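Local coordinates for protein DNA primase (PDB 2AU3) that probably acts as an RNA polymerase that makes the short RNA primers DNA polymerase extends during replication, and carries a zinc-binding domain beside its catalytic core, at residues I20-N25 and A87-K92; K131-D136 and G252-L257; K171-L174 and V180-D183; L311-V316 and L374-D379. All blocks are in the same frame, centred on the assembly; numbering follows the deposited sequence.

Contact 1. Residues I20-N25 and A87-K92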
loop_
_atom_site.group_PDB
_atom_site.type_symbol
_atom_site.label_atom_id
_atom_site.label_comp_id
_atom_site.label_asym_id
_atom_site.label_seq_id
_atom_site.Cartn_x
_atom_site.Cartn_y
_atom_site.Cartn_z
ATOM N N ILE A 20 -23.092 9.761 11.831
ATOM C CA ILE A 20 -23.600 9.783 10.471
ATOM C C ILE A 20 -25.134 9.576 10.422
ATOM O O ILE A 20 -25.822 10.119 9.539
ATOM C CB ILE A 20 -22.815 8.778 9.578
ATOM C CG1 ILE A 20 -21.305 9.136 9.605
ATOM C CG2 ILE A 20 -23.369 8.771 8.149
ATOM C CD1 ILE A 20 -20.432 8.533 8.465
ATOM N N SER A 21 -25.664 8.816 11.374
ATOM C CA SER A 21 -27.111 8.572 11.437
ATOM C C SER A 21 -27.937 9.847 11.687
ATOM O O SER A 21 -29.096 9.917 11.295
ATOM C CB SER A 21 -27.443 7.512 12.497
ATOM O OG SER A 21 -28.804 7.104 12.385
ATOM N N GLU A 22 -27.341 10.842 12.340
ATOM C CA GLU A 22 -27.956 12.162 12.474
ATOM C C GLU A 22 -28.242 12.799 11.100
ATOM O O GLU A 22 -29.240 13.504 10.930
ATOM C CB GLU A 22 -27.040 13.086 13.285
ATOM C CG GLU A 22 -26.722 12.575 14.693
ATOM C CD GLU A 22 -26.700 13.683 15.734
ATOM O OE1 GLU A 22 -25.874 14.613 15.625
ATOM O OE2 GLU A 22 -27.497 13.618 16.684
ATOM N N TYR A 23 -27.368 12.531 10.131
ATOM C CA TYR A 23 -27.424 13.178 8.817
ATOM C C TYR A 23 -28.112 12.304 7.792
ATOM O O TYR A 23 -28.930 12.788 7.003
ATOM C CB TYR A 23 -26.021 13.451 8.305
ATOM C CG TYR A 23 -25.270 14.499 9.053
ATOM C CD1 TYR A 23 -25.401 15.849 8.714
ATOM C CD2 TYR A 23 -24.398 14.154 10.077
ATOM C CE1 TYR A 23 -24.688 16.815 9.385
ATOM C CE2 TYR A 23 -23.718 15.122 10.785
ATOM C CZ TYR A 23 -23.842 16.442 10.414
ATOM O OH TYR A 23 -23.152 17.393 11.088
ATOM N N LEU A 24 -27.784 11.011 7.806
ATOM C CA LEU A 24 -28.264 10.088 6.778
ATOM C C LEU A 24 -29.180 8.967 7.291
ATOM O O LEU A 24 -29.104 8.552 8.461
ATOM C CB LEU A 24 -27.085 9.486 5.988
ATOM C CG LEU A 24 -26.015 10.468 5.472
ATOM C CD1 LEU A 24 -24.836 9.744 4.806
ATOM C CD2 LEU A 24 -26.627 11.522 4.541
ATOM N N ASN A 25 -30.049 8.498 6.396
ATOM C CA ASN A 25 -30.832 7.299 6.629
ATOM C C ASN A 25 -29.971 6.068 6.372
ATOM O O ASN A 25 -29.670 5.741 5.222
ATOM C CB ASN A 25 -32.062 7.264 5.711
ATOM C CG ASN A 25 -32.817 8.577 5.692
ATOM O OD1 ASN A 25 -33.295 9.039 6.721
ATOM N ND2 ASN A 25 -32.937 9.179 4.512
ATOM N N ALA A 87 -17.002 17.890 19.502
ATOM C CA ALA A 87 -16.574 17.951 20.899
ATOM C C ALA A 87 -17.660 18.582 21.776
ATOM O O ALA A 87 -17.928 18.087 22.861
ATOM C CB ALA A 87 -15.216 18.690 21.048
ATOM N N LYS A 88 -18.309 19.633 21.270
ATOM C CA LYS A 88 -19.444 20.243 21.963
ATOM C C LYS A 88 -20.602 19.251 22.133
ATOM O O LYS A 88 -21.141 19.108 23.225
ATOM C CB LYS A 88 -19.913 21.521 21.244
ATOM C CG LYS A 88 -18.870 22.646 21.250
ATOM C CD LYS A 88 -19.434 23.958 20.687
ATOM C CE LYS A 88 -18.501 24.564 19.641
ATOM N NZ LYS A 88 -19.138 25.659 18.824
ATOM N N ARG A 89 -20.952 18.543 21.056
ATOM C CA ARG A 89 -22.011 17.521 21.111
ATOM C C ARG A 89 -21.714 16.394 22.113
ATOM O O ARG A 89 -22.633 15.790 22.669
ATOM C CB ARG A 89 -22.229 16.906 19.726
ATOM C CG ARG A 89 -22.958 17.812 18.746
ATOM C CD ARG A 89 -24.352 18.246 19.220
ATOM N NE ARG A 89 -25.328 17.148 19.333
ATOM C CZ ARG A 89 -25.810 16.442 18.304
ATOM N NH1 ARG A 89 -25.383 16.681 17.066
ATOM N NH2 ARG A 89 -26.713 15.494 18.518
ATOM N N TYR A 90 -20.434 16.110 22.337
ATOM C CA TYR A 90 -20.057 14.971 23.160
ATOM C C TYR A 90 -19.620 15.395 24.564
ATOM O O TYR A 90 -19.397 14.548 25.419
ATOM C CB TYR A 90 -18.984 14.112 22.457
ATOM C CG TYR A 90 -19.566 13.103 21.470
ATOM C CD1 TYR A 90 -20.013 11.839 21.898
ATOM C CD2 TYR A 90 -19.689 13.418 20.114
ATOM C CE1 TYR A 90 -20.572 10.908 20.974
ATOM C CE2 TYR A 90 -20.245 12.506 19.191
ATOM C CZ TYR A 90 -20.673 11.257 19.623
ATOM O OH TYR A 90 -21.222 10.393 18.698
ATOM N N GLY A 91 -19.521 16.702 24.809
ATOM C CA GLY A 91 -19.116 17.196 26.121
ATOM C C GLY A 91 -17.649 16.902 26.410
ATOM O O GLY A 91 -17.257 16.603 27.539
ATOM N N LYS A 92 -16.842 16.965 25.362
ATOM C CA LYS A 92 -15.412 16.763 25.487
ATOM C C LYS A 92 -14.740 18.092 25.194
ATOM O O LYS A 92 -15.262 18.907 24.430
ATOM C CB LYS A 92 -14.920 15.685 24.511
ATOM C CG LYS A 92 -15.375 14.239 24.837
ATOM C CD LYS A 92 -14.715 13.672 26.119
ATOM C CE LYS A 92 -13.470 12.828 25.812
ATOM N NZ LYS A 92 -12.734 12.387 27.068
#
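E22 and R89 lie closest along the two backbones, yet their CA atoms are 11.8 Å apart, so helix 16-23 and helix 79-90 meet here through two long side chains and no main-chain atom takes part. The chains reach out from opposite directions and join carboxylate to guanidinium in an end-on, two-bond salt bridge. R89 NH1 donates a hydrogen bond to E22 OE1 at 2.6 Å, and R89 NH2 donates one to E22 OE2 at 2.7 Å. Each oxygen accepts through its syn lone pair. Only the NH2 bond lies in the guanidinium plane; the NH1 bond is tilted out of it and is the more bent, with 145° at the hydrogen against 162°. The two flat groups are nearly coplanar, 26° apart. Both helices belong to the N-terminal zinc-binding region, and the bridge ties them at the surface, away from the zinc site. R89 is bent at chi2 and again at chi3 to bring NH1 and NH2 to the two carboxylate oxygens. Next to E22, Y23 packs edge-to-face on F70 and hydrogen-bonds E75, holding helix 16-23 to helix 67-75. Just past R89, helix 79-90 stops in a Schellman motif, with G91 taking the positive phi.

Contact 2. Residues K131-D136 and G252-L257; sequences KSRGID and GYFDLL
F254, I135 and R133 carry this contact, which sets the turn after helix 124-132 of the catalytic core's N-terminal domain against the first turns of helix 253-261 in the Toprim fold. That helix follows E251, a predicted magnesium ligand of the active site. R133 lays its guanidinium flat on one face of the F254 ring in a cation-pi stack, with the planes 15° apart and R133 CZ 3.6 Å from the ring centroid. NH2 sits almost over the middle of the ring, 3.4 Å from F254 CD2. F254 throws CG anti to its own N (chi1 170°), which carries the ring out from the helix to the arginine. I135 approaches the same ring obliquely, its CD1 4.0 Å from F254 CD1; its CG1 packs 3.9 Å from L257 CB, and CD1 touches L257 as well. I135 and L257 are both buried, and L257 also rests on F143 and V139. With an alanine at F254 the R133 guanidinium would probably lose the surface it stacks on and be set free to turn, while I135 CD1 would lose one of its apolar neighbours. R133 meets the ring twice: besides the stack over the face, its carbonyl O lies in the ring plane, at the edge, 3.1 Å from F254 CE1.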
loop_
_atom_site.group_PDB
_atom_site.type_symbol
_atom_site.label_atom_id
_atom_site.label_comp_id
_atom_site.label_asym_id
_atom_site.label_seq_id
_atom_site.Cartn_x
_atom_site.Cartn_y
_atom_site.Cartn_z
ATOM N N LYS A 131 -7.074 4.214 -16.471
ATOM C CA LYS A 131 -7.956 3.167 -16.979
ATOM C C LYS A 131 -7.287 2.422 -18.110
ATOM O O LYS A 131 -7.310 1.191 -18.147
ATOM C CB LYS A 131 -9.275 3.771 -17.470
ATOM C CG LYS A 131 -10.515 3.049 -16.970
ATOM C CD LYS A 131 -11.351 2.527 -18.134
ATOM C CE LYS A 131 -12.592 1.767 -17.632
ATOM N NZ LYS A 131 -13.654 2.678 -17.075
ATOM N N SER A 132 -6.650 3.172 -19.008
ATOM C CA SER A 132 -5.996 2.587 -20.176
ATOM C C SER A 132 -4.884 1.621 -19.782
ATOM O O SER A 132 -4.574 0.692 -20.528
ATOM C CB SER A 132 -5.443 3.688 -21.102
ATOM O OG SER A 132 -4.157 4.120 -20.677
ATOM N N ARG A 133 -4.318 1.823 -18.596
ATOM C CA ARG A 133 -3.256 0.959 -18.070
ATOM C C ARG A 133 -3.768 -0.318 -17.374
ATOM O O ARG A 133 -2.984 -1.051 -16.772
ATOM C CB ARG A 133 -2.368 1.755 -17.105
ATOM C CG ARG A 133 -1.631 2.934 -17.776
ATOM C CD ARG A 133 -0.242 2.587 -18.310
ATOM N NE ARG A 133 0.687 2.250 -17.224
ATOM C CZ ARG A 133 1.506 1.195 -17.222
ATOM N NH1 ARG A 133 1.527 0.350 -18.262
ATOM N NH2 ARG A 133 2.317 0.989 -16.182
ATOM N N GLY A 134 -5.071 -0.574 -17.437
ATOM C CA GLY A 134 -5.615 -1.793 -16.861
ATOM C C GLY A 134 -5.965 -1.732 -15.377
ATOM O O GLY A 134 -6.224 -2.769 -14.750
ATOM N N ILE A 135 -5.983 -0.533 -14.803
ATOM C CA ILE A 135 -6.450 -0.384 -13.412
ATOM C C ILE A 135 -7.957 -0.194 -13.358
ATOM O O ILE A 135 -8.521 0.689 -14.003
ATOM C CB ILE A 135 -5.684 0.709 -12.660
ATOM C CG1 ILE A 135 -4.193 0.292 -12.585
ATOM C CG2 ILE A 135 -6.254 0.881 -11.210
ATOM C CD1 ILE A 135 -3.233 1.418 -12.440
ATOM N N ASP A 136 -8.618 -1.059 -12.612
ATOM C CA ASP A 136 -10.067 -0.989 -12.501
ATOM C C ASP A 136 -10.480 0.262 -11.699
ATOM O O ASP A 136 -9.893 0.548 -10.656
ATOM C CB ASP A 136 -10.589 -2.241 -11.806
ATOM C CG ASP A 136 -12.078 -2.407 -11.976
ATOM O OD1 ASP A 136 -12.514 -3.194 -12.847
ATOM O OD2 ASP A 136 -12.893 -1.752 -11.312
ATOM N N GLY A 252 6.334 -3.357 -7.792
ATOM C CA GLY A 252 5.938 -1.964 -7.660
ATOM C C GLY A 252 4.427 -1.765 -7.611
ATOM O O GLY A 252 3.672 -2.738 -7.699
ATOM N N TYR A 253 4.000 -0.505 -7.499
ATOM C CA TYR A 253 2.592 -0.163 -7.266
ATOM C C TYR A 253 1.686 -0.589 -8.437
ATOM O O TYR A 253 0.547 -0.996 -8.216
ATOM C CB TYR A 253 2.445 1.356 -7.032
ATOM C CG TYR A 253 2.576 2.162 -8.289
ATOM C CD1 TYR A 253 1.454 2.491 -9.051
ATOM C CD2 TYR A 253 3.829 2.562 -8.751
ATOM C CE1 TYR A 253 1.576 3.194 -10.232
ATOM C CE2 TYR A 253 3.960 3.275 -9.937
ATOM C CZ TYR A 253 2.825 3.593 -10.663
ATOM O OH TYR A 253 2.928 4.297 -11.838
ATOM N N PHE A 254 2.171 -0.432 -9.667
ATOM C CA PHE A 254 1.353 -0.708 -10.845
ATOM C C PHE A 254 1.068 -2.208 -10.916
ATOM O O PHE A 254 -0.041 -2.596 -11.164
ATOM C CB PHE A 254 2.029 -0.196 -12.145
ATOM C CG PHE A 254 1.363 -0.658 -13.399
ATOM C CD1 PHE A 254 0.165 -0.091 -13.822
ATOM C CD2 PHE A 254 1.935 -1.682 -14.164
ATOM C CE1 PHE A 254 -0.457 -0.527 -14.979
ATOM C CE2 PHE A 254 1.316 -2.133 -15.325
ATOM C CZ PHE A 254 0.121 -1.558 -15.736
ATOM N N ASP A 255 2.061 -3.048 -10.656
ATOM C CA ASP A 255 1.797 -4.501 -10.628
ATOM C C ASP A 255 0.776 -4.830 -9.553
ATOM O O ASP A 255 -0.021 -5.729 -9.721
ATOM C CB ASP A 255 3.075 -5.296 -10.327
ATOM C CG ASP A 255 4.283 -4.768 -11.065
ATOM O OD1 ASP A 255 4.416 -5.076 -12.263
ATOM O OD2 ASP A 255 5.160 -4.044 -10.515
ATOM N N LEU A 256 0.844 -4.134 -8.416
ATOM C CA LEU A 256 -0.048 -4.455 -7.331
ATOM C C LEU A 256 -1.471 -4.048 -7.722
ATOM O O LEU A 256 -2.422 -4.811 -7.535
ATOM C CB LEU A 256 0.363 -3.735 -6.022
ATOM C CG LEU A 256 -0.455 -4.107 -4.764
ATOM C CD1 LEU A 256 0.466 -4.054 -3.537
ATOM C CD2 LEU A 256 -1.680 -3.205 -4.528
ATOM N N LEU A 257 -1.604 -2.832 -8.266
ATOM C CA LEU A 257 -2.909 -2.303 -8.614
ATOM C C LEU A 257 -3.580 -3.176 -9.657
ATOM O O LEU A 257 -4.800 -3.368 -9.610
ATOM C CB LEU A 257 -2.782 -0.881 -9.112
ATOM C CG LEU A 257 -2.333 0.081 -8.021
ATOM C CD1 LEU A 257 -2.156 1.460 -8.599
ATOM C CD2 LEU A 257 -3.378 0.066 -6.921
#

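Contact 3. Residues K171-L174 and V180-D183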
loop_
_atom_site.group_PDB
_atom_site.type_symbol
_atom_site.label_atom_id
_atom_site.label_comp_id
_atom_site.label_asym_id
_atom_site.label_seq_id
_atom_site.Cartn_x
_atom_site.Cartn_y
_atom_site.Cartn_z
ATOM N N LYS A 171 7.662 17.719 3.360
ATOM C CA LYS A 171 8.524 17.979 2.200
ATOM C C LYS A 171 7.898 17.589 0.850
ATOM O O LYS A 171 8.607 17.393 -0.150
ATOM C CB LYS A 171 9.923 17.353 2.379
ATOM C CG LYS A 171 10.693 17.925 3.568
ATOM C CD LYS A 171 10.834 16.895 4.656
ATOM C CE LYS A 171 12.284 16.657 5.004
ATOM N NZ LYS A 171 12.639 15.238 4.738
ATOM N N ASN A 172 6.573 17.483 0.832
ATOM C CA ASN A 172 5.845 17.215 -0.396
ATOM C C ASN A 172 5.577 18.486 -1.165
ATOM O O ASN A 172 4.939 18.464 -2.217
ATOM C CB ASN A 172 4.538 16.468 -0.111
ATOM C CG ASN A 172 4.777 15.067 0.377
ATOM O OD1 ASN A 172 5.678 14.382 -0.096
ATOM N ND2 ASN A 172 3.996 14.644 1.348
ATOM N N LEU A 173 6.071 19.589 -0.615
ATOM C CA LEU A 173 5.958 20.922 -1.208
ATOM C C LEU A 173 7.330 21.581 -1.326
ATOM O O LEU A 173 8.047 21.712 -0.338
ATOM C CB LEU A 173 5.085 21.798 -0.318
ATOM C CG LEU A 173 3.917 22.490 -0.983
ATOM C CD1 LEU A 173 3.159 21.494 -1.816
ATOM C CD2 LEU A 173 3.032 23.155 0.069
ATOM N N LEU A 174 7.680 21.995 -2.538
ATOM C CA LEU A 174 8.876 22.785 -2.784
ATOM C C LEU A 174 8.555 24.282 -2.654
ATOM O O LEU A 174 7.413 24.700 -2.873
ATOM C CB LEU A 174 9.406 22.493 -4.189
ATOM C CG LEU A 174 9.950 21.088 -4.466
ATOM C CD1 LEU A 174 9.361 20.530 -5.755
ATOM C CD2 LEU A 174 11.468 21.134 -4.556
ATOM N N VAL A 180 6.170 31.115 -2.000
ATOM C CA VAL A 180 5.546 30.524 -3.198
ATOM C C VAL A 180 5.896 29.045 -3.258
ATOM O O VAL A 180 7.023 28.664 -2.946
ATOM C CB VAL A 180 5.994 31.216 -4.502
ATOM C CG1 VAL A 180 5.400 30.499 -5.715
ATOM C CG2 VAL A 180 5.585 32.701 -4.502
ATOM N N TYR A 181 4.934 28.220 -3.673
ATOM C CA TYR A 181 5.071 26.776 -3.556
ATOM C C TYR A 181 4.819 26.015 -4.865
ATOM O O TYR A 181 3.971 26.390 -5.685
ATOM C CB TYR A 181 4.186 26.244 -2.421
ATOM C CG TYR A 181 4.478 26.910 -1.093
ATOM C CD1 TYR A 181 5.570 26.511 -0.315
ATOM C CD2 TYR A 181 3.703 27.981 -0.641
ATOM C CE1 TYR A 181 5.864 27.147 0.893
ATOM C CE2 TYR A 181 3.995 28.622 0.565
ATOM C CZ TYR A 181 5.070 28.184 1.332
ATOM O OH TYR A 181 5.376 28.805 2.532
ATOM N N ARG A 182 5.599 24.963 -5.059
ATOM C CA ARG A 182 5.371 24.036 -6.141
ATOM C C ARG A 182 5.219 22.615 -5.596
ATOM O O ARG A 182 6.050 22.120 -4.840
ATOM C CB ARG A 182 6.499 24.104 -7.171
ATOM C CG ARG A 182 6.233 23.269 -8.413
ATOM C CD ARG A 182 7.245 23.504 -9.519
ATOM N NE ARG A 182 8.354 22.570 -9.441
ATOM C CZ ARG A 182 9.601 22.899 -9.156
ATOM N NH1 ARG A 182 9.929 24.157 -8.902
ATOM N NH2 ARG A 182 10.531 21.954 -9.121
ATOM N N ASP A 183 4.135 21.980 -5.998
ATOM C CA ASP A 183 3.819 20.632 -5.591
ATOM C C ASP A 183 4.886 19.717 -6.151
ATOM O O ASP A 183 5.126 19.706 -7.348
ATOM C CB ASP A 183 2.471 20.249 -6.198
ATOM C CG ASP A 183 1.964 18.895 -5.728
ATOM O OD1 ASP A 183 2.688 18.163 -5.001
ATOM O OD2 ASP A 183 0.841 18.481 -6.060
#
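The Y181 ring has L174 O at its edge, near the ring plane, while CD2 of L173 comes in obliquely; the second flat group, the R182 guanidinium, has L174 CD1 over one face, 3.8 Å from NH2. L174 and R182 run side by side and point the same way. R182 starts with CG anti to its N (chi1 -173°) and bends at chi3, which turns the guanidinium so that its face meets the leucine methyl. Behind these groups stands a small antiparallel beta hairpin, strands 173-174 and 182-183. L174 and R182 form its hydrogen-bonded pair: L174 N reaches R182 O at 2.8 Å, and R182 N returns to L174 O at 2.9 Å from above the carbonyl plane. The same L174 O also receives a CA-H contact from Y181 CA at 3.2 Å. L173 and D183 are the non-hydrogen-bonded pair, side chains on the other face. There L173 CG lies 4.0 Å from Y181 CB, the two side chains crossing at about a right angle, and L173 CD1 packs on D183 CA at 3.9 Å. Both L173 and Y181 press on helices 151-161 and 164-168. Replacing L173 by an alanine would probably open a gap between the hairpin and L154, L164 and L168, and take away the packing at Y181 CB. Buried D183 has OD2 hydrogen-bonded to the Y116 hydroxyl and OD1 to F185 N; N172 OD1 is hydrogen-bonded to S219 OG. The chemistry is therefore divided: apolar packing and an acid hydrogen-bonded at each oxygen on the L173 and D183 side, a charged arginine along a leucine on the other.

Contact 4. Residues L311-V316 and L374-D379; sequences LLSAGV and LGFISD
L312 O, which stands 3.4 Å from F376 O across the contact, accepts hydrogen bonds from two donors. G315 N donates to L312 O at 2.8 Å, and a water donates to L312 O at 3.1 Å. That water is also hydrogen-bonded to S378 OG, at 2.6 Å, so it links the end of helix 298-313 to the loop that follows helix 363-374. No direct hydrogen bond crosses between the segments, and the two carbonyl oxygens, both acceptors, do not bond each other. Most of the direct side-chain packing is apolar. L312 CB meets F376 CB at 3.8 Å, and L312 CD2 meets I377 CD1 at the same 3.8 Å, the L312 and I377 side chains crossing at a slant. I377 sets off away from the helix, but CG1, beside the backbone N (chi1 -66°), and the turn at chi2 bring CD1 back to the leucine. F352 of helix 351-358 touches both L312 and I377 and so extends this patch. Beside it S313 CA makes a CA-H contact with F376 O at 3.5 Å, and S313 OG lies 3.8 Å from F376 CD1 while its hydrogen bond goes to P309 O one turn back. The F376 ring leads off from the helix to meet Y372 edge-to-face. On one side the helix ends in a Schellman motif at G315; on the other a type I turn from L374 to I377 leads to D379, the N-cap of helix 380-394. The contact thus lies at a domain junction, where the helix of a Toprim beta-alpha-beta crossover, between strands 289-293 and 317-321, meets the DnaG helical domain.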
loop_
_atom_site.group_PDB
_atom_site.type_symbol
_atom_site.label_atom_id
_atom_site.label_comp_id
_atom_site.label_asym_id
_atom_site.label_seq_id
_atom_site.Cartn_x
_atom_site.Cartn_y
_atom_site.Cartn_z
ATOM N N LEU A 311 13.905 -12.263 2.970
ATOM C CA LEU A 311 12.701 -12.999 3.377
ATOM C C LEU A 311 13.062 -14.206 4.267
ATOM O O LEU A 311 12.436 -14.420 5.323
ATOM C CB LEU A 311 11.864 -13.409 2.151
ATOM C CG LEU A 311 11.301 -12.205 1.367
ATOM C CD1 LEU A 311 10.698 -12.652 0.072
ATOM C CD2 LEU A 311 10.250 -11.462 2.208
ATOM N N LEU A 312 14.059 -14.980 3.832
ATOM C CA LEU A 312 14.544 -16.109 4.629
ATOM C C LEU A 312 14.959 -15.668 6.035
ATOM O O LEU A 312 14.545 -16.281 7.011
ATOM C CB LEU A 312 15.654 -16.893 3.907
ATOM C CG LEU A 312 15.241 -17.567 2.596
ATOM C CD1 LEU A 312 16.457 -18.172 1.871
ATOM C CD2 LEU A 312 14.140 -18.633 2.822
ATOM N N SER A 313 15.721 -14.576 6.139
ATOM C CA SER A 313 16.192 -14.080 7.435
ATOM C C SER A 313 15.032 -13.729 8.359
ATOM O O SER A 313 15.127 -13.904 9.580
ATOM C CB SER A 313 17.079 -12.848 7.263
ATOM O OG SER A 313 18.151 -13.139 6.402
ATOM N N ALA A 314 13.946 -13.231 7.771
ATOM C CA ALA A 314 12.775 -12.857 8.541
ATOM C C ALA A 314 11.924 -14.076 8.859
ATOM O O ALA A 314 10.908 -13.947 9.515
ATOM C CB ALA A 314 11.967 -11.813 7.799
ATOM N N GLY A 315 12.341 -15.254 8.392
ATOM C CA GLY A 315 11.698 -16.509 8.769
ATOM C C GLY A 315 10.493 -16.864 7.907
ATOM O O GLY A 315 9.570 -17.569 8.326
ATOM N N VAL A 316 10.496 -16.366 6.691
ATOM C CA VAL A 316 9.417 -16.652 5.787
ATOM C C VAL A 316 9.862 -17.775 4.840
ATOM O O VAL A 316 11.021 -17.830 4.454
ATOM C CB VAL A 316 9.011 -15.377 5.010
ATOM C CG1 VAL A 316 7.895 -15.659 4.062
ATOM C CG2 VAL A 316 8.575 -14.280 6.008
ATOM N N LEU A 374 20.634 -21.529 2.151
ATOM C CA LEU A 374 20.645 -22.221 3.439
ATOM C C LEU A 374 21.199 -21.388 4.579
ATOM O O LEU A 374 20.756 -21.554 5.729
ATOM C CB LEU A 374 21.435 -23.521 3.335
ATOM C CG LEU A 374 20.814 -24.712 4.066
ATOM C CD1 LEU A 374 19.409 -24.949 3.605
ATOM C CD2 LEU A 374 21.669 -25.977 3.935
ATOM N N GLY A 375 22.163 -20.514 4.276
ATOM C CA GLY A 375 22.843 -19.728 5.282
ATOM C C GLY A 375 21.992 -18.608 5.872
ATOM O O GLY A 375 22.454 -17.871 6.744
ATOM N N PHE A 376 20.753 -18.465 5.390
ATOM C CA PHE A 376 19.849 -17.401 5.882
ATOM C C PHE A 376 18.687 -17.964 6.733
ATOM O O PHE A 376 17.838 -17.213 7.253
ATOM C CB PHE A 376 19.330 -16.538 4.717
ATOM C CG PHE A 376 20.415 -15.833 3.940
ATOM C CD1 PHE A 376 21.034 -14.687 4.446
ATOM C CD2 PHE A 376 20.810 -16.299 2.689
ATOM C CE1 PHE A 376 22.049 -14.030 3.727
ATOM C CE2 PHE A 376 21.799 -15.621 1.944
ATOM C CZ PHE A 376 22.427 -14.499 2.472
ATOM N N ILE A 377 18.668 -19.286 6.868
ATOM C CA ILE A 377 17.678 -20.001 7.676
ATOM C C ILE A 377 18.081 -19.897 9.130
ATOM O O ILE A 377 19.160 -20.360 9.511
ATOM C CB ILE A 377 17.632 -21.508 7.223
ATOM C CG1 ILE A 377 17.107 -21.621 5.794
ATOM C CG2 ILE A 377 16.765 -22.365 8.146
ATOM C CD1 ILE A 377 15.960 -20.663 5.501
ATOM N N SER A 378 17.239 -19.294 9.964
ATOM C CA SER A 378 17.587 -19.214 11.391
ATOM C C SER A 378 17.162 -20.465 12.168
ATOM O O SER A 378 17.760 -20.801 13.189
ATOM C CB SER A 378 17.075 -17.930 12.048
ATOM O OG SER A 378 15.690 -18.015 12.324
ATOM N N ASP A 379 16.167 -21.178 11.641
ATOM C CA ASP A 379 15.742 -22.452 12.217
ATOM C C ASP A 379 16.732 -23.581 11.870
ATOM O O ASP A 379 16.655 -24.193 10.798
ATOM C CB ASP A 379 14.326 -22.808 11.739
ATOM C CG ASP A 379 13.726 -23.976 12.510
ATOM O OD1 ASP A 379 14.480 -24.652 13.230
ATOM O OD2 ASP A 379 12.509 -24.286 12.463
HETATM O O HOH W 1 15.002 -17.043 10.005
#

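How the contacts relate
From the N terminus, contact 1 comes first and closes a loop of 61 residues within the zinc-binding region, so it ties that region to itself. Contact 2 then spans 115 residues, joining the N-terminal part of the catalytic core to the Toprim fold. Contact 3 falls wholly within that span, as a local hairpin with only five residues between its segments. Contact 4 opens after contact 2 has closed and links Toprim to the helical domain. None of them cross along the chain and none touch in space. Contacts 1 and 4 lie on opposite sides of the chain's centre, with their own centres about 51 Å apart.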